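Local coordinates for protein oxidoreductase, Gfo/Idh/MocA family (Vibrio cholerae, PDB 1XEA) that probably works as an NAD(P)-dependent oxidoreductase of the Gfo/Idh/MocA family, joining a nucleotide-binding Rossmann domain to a second domain built on a mixed beta-sheet, at residues A[54-59]-A[80-85]. Sequence-based numbering, arbitrary orientation.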
loop_
_atom_site.group_PDB
_atom_site.type_symbol
_atom_site.label_atom_id
_atom_site.label_comp_id
_atom_site.label_asym_id
_atom_site.label_seq_id
_atom_site.Cartn_x
_atom_site.Cartn_y
_atom_site.Cartn_z
ATOM N N THR A 54 -9.772 -8.844 48.126
ATOM C CA THR A 54 -10.574 -7.667 47.796
ATOM C C THR A 54 -9.968 -6.373 48.324
ATOM O O THR A 54 -10.142 -5.305 47.731
ATOM C CB THR A 54 -12.003 -7.780 48.355
ATOM O OG1 THR A 54 -12.677 -8.866 47.718
ATOM C CG2 THR A 54 -12.785 -6.498 48.089
ATOM N N ASP A 55 -9.277 -6.470 49.452
ATOM C CA ASP A 55 -8.641 -5.307 50.061
ATOM C C ASP A 55 -7.143 -5.322 49.769
ATOM O O ASP A 55 -6.445 -6.282 50.100
ATOM C CB ASP A 55 -8.875 -5.311 51.572
ATOM C CG ASP A 55 -8.399 -4.040 52.234
ATOM O OD1 ASP A 55 -7.185 -3.755 52.168
ATOM O OD2 ASP A 55 -9.245 -3.327 52.818
ATOM N N TYR A 56 -6.654 -4.241 49.165
ATOM C CA TYR A 56 -5.248 -4.133 48.800
ATOM C C TYR A 56 -4.283 -4.356 49.947
ATOM O O TYR A 56 -3.073 -4.353 49.738
ATOM C CB TYR A 56 -4.975 -2.775 48.144
ATOM C CG TYR A 56 -5.002 -1.589 49.074
ATOM C CD1 TYR A 56 -3.897 -1.274 49.863
ATOM C CD2 TYR A 56 -6.121 -0.763 49.143
ATOM C CE1 TYR A 56 -3.901 -0.158 50.699
ATOM C CE2 TYR A 56 -6.142 0.359 49.976
ATOM C CZ TYR A 56 -5.027 0.659 50.755
ATOM O OH TYR A 56 -5.038 1.769 51.582
ATOM N N ARG A 57 -4.806 -4.564 51.152
ATOM C CA ARG A 57 -3.946 -4.784 52.311
ATOM C C ARG A 57 -3.673 -6.262 52.534
ATOM O O ARG A 57 -2.541 -6.657 52.827
ATOM C CB ARG A 57 -4.582 -4.172 53.557
ATOM C CG ARG A 57 -4.742 -2.674 53.452
ATOM C CD ARG A 57 -5.972 -2.203 54.211
ATOM N NE ARG A 57 -6.487 -0.957 53.655
ATOM C CZ ARG A 57 -7.657 -0.418 53.982
ATOM N NH1 ARG A 57 -8.435 -1.024 54.869
ATOM N NH2 ARG A 57 -8.047 0.722 53.417
ATOM N N ASP A 58 -4.711 -7.078 52.374
ATOM C CA ASP A 58 -4.588 -8.520 52.562
ATOM C C ASP A 58 -3.543 -9.102 51.625
ATOM O O ASP A 58 -3.046 -10.209 51.833
ATOM C CB ASP A 58 -5.933 -9.203 52.309
ATOM C CG ASP A 58 -7.020 -8.712 53.243
ATOM O OD1 ASP A 58 -6.901 -8.931 54.469
ATOM O OD2 ASP A 58 -7.997 -8.107 52.750
ATOM N N VAL A 59 -3.217 -8.341 50.590
ATOM C CA VAL A 59 -2.237 -8.763 49.606
ATOM C C VAL A 59 -0.902 -9.152 50.244
ATOM O O VAL A 59 -0.229 -10.066 49.776
ATOM C CB VAL A 59 -2.010 -7.642 48.560
ATOM C CG1 VAL A 59 -0.860 -8.000 47.638
ATOM C CG2 VAL A 59 -3.286 -7.427 47.752
ATOM N N ALA A 80 0.298 2.919 45.408
ATOM C CA ALA A 80 1.735 2.969 45.173
ATOM C C ALA A 80 2.503 3.190 46.472
ATOM O O ALA A 80 3.288 2.339 46.895
ATOM C CB ALA A 80 2.059 4.081 44.181
ATOM N N ALA A 81 2.280 4.347 47.089
ATOM C CA ALA A 81 2.944 4.698 48.339
ATOM C C ALA A 81 2.866 3.551 49.340
ATOM O O ALA A 81 3.870 3.173 49.949
ATOM C CB ALA A 81 2.312 5.948 48.933
ATOM N N PHE A 82 1.671 2.990 49.495
ATOM C CA PHE A 82 1.460 1.892 50.433
ATOM C C PHE A 82 2.495 0.778 50.325
ATOM O O PHE A 82 3.172 0.447 51.304
ATOM C CB PHE A 82 0.069 1.289 50.254
ATOM C CG PHE A 82 -0.245 0.205 51.241
ATOM C CD1 PHE A 82 -0.271 0.478 52.608
ATOM C CD2 PHE A 82 -0.524 -1.085 50.810
ATOM C CE1 PHE A 82 -0.581 -0.518 53.533
ATOM C CE2 PHE A 82 -0.835 -2.090 51.727
ATOM C CZ PHE A 82 -0.863 -1.806 53.092
ATOM N N PHE A 83 2.623 0.197 49.140
ATOM C CA PHE A 83 3.579 -0.883 48.967
ATOM C C PHE A 83 5.003 -0.374 48.869
ATOM O O PHE A 83 5.948 -1.107 49.158
ATOM C CB PHE A 83 3.232 -1.708 47.735
ATOM C CG PHE A 83 1.851 -2.276 47.772
ATOM C CD1 PHE A 83 0.770 -1.531 47.320
ATOM C CD2 PHE A 83 1.624 -3.548 48.282
ATOM C CE1 PHE A 83 -0.518 -2.046 47.372
ATOM C CE2 PHE A 83 0.341 -4.073 48.339
ATOM C CZ PHE A 83 -0.733 -3.321 47.883
ATOM N N LEU A 84 5.160 0.880 48.461
ATOM C CA LEU A 84 6.493 1.448 48.359
ATOM C C LEU A 84 7.098 1.569 49.748
ATOM O O LEU A 84 8.300 1.355 49.933
ATOM C CB LEU A 84 6.446 2.816 47.687
ATOM C CG LEU A 84 6.314 2.753 46.172
ATOM C CD1 LEU A 84 6.233 4.167 45.636
ATOM C CD2 LEU A 84 7.511 2.025 45.575
ATOM N N HIS A 85 6.266 1.908 50.729
ATOM C CA HIS A 85 6.745 2.036 52.092
ATOM C C HIS A 85 7.021 0.647 52.679
ATOM O O HIS A 85 8.020 0.435 53.379
ATOM C CB HIS A 85 5.724 2.797 52.937
ATOM C CG HIS A 85 6.094 2.879 54.383
ATOM N ND1 HIS A 85 7.382 2.684 54.839
ATOM C CD2 HIS A 85 5.334 3.073 55.486
ATOM C CE1 HIS A 85 7.397 2.744 56.158
ATOM N NE2 HIS A 85 6.165 2.980 56.576
#
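Three aromatic rings join the loop between helix 37-46 and strand 66-69 to helix 76-85 in the Rossmann domain. The Y56 ring presents its CD1-CE1 edge to one face of F82 in a T-shaped pair, centroids 5.0 Å apart and planes at 80°, with Y56 CE1 3.5 Å from F82 CD2. The Y56 bond to CB does not point at the helix; chi1 of 72° brings the ring edge there, while F82 reaches across with CG anti to its own N (chi1 -177°). The F83 ring is the inner, buried part: F82 CD2 lies over the centre of its face, the Y56 carbonyl lies against it near CZ, and V59 CG1 reaches F83 CE2 at 4.2 Å. T90 of strand 90-93 also touches F83. The outer side is looser. There the exposed R57 brings only CG near F82 CZ, at 4.0 Å; its guanidinium has the Y56 ring at its edge and D55 OD2 above one face, 3.2 Å from NH1, a pairing by charge alone. The model places D55 OD1 to accept from R57 N, consistent with an Asx turn. No hydrogen bond or salt bridge links the segments, so the contact is largely non-directional ring and aliphatic packing.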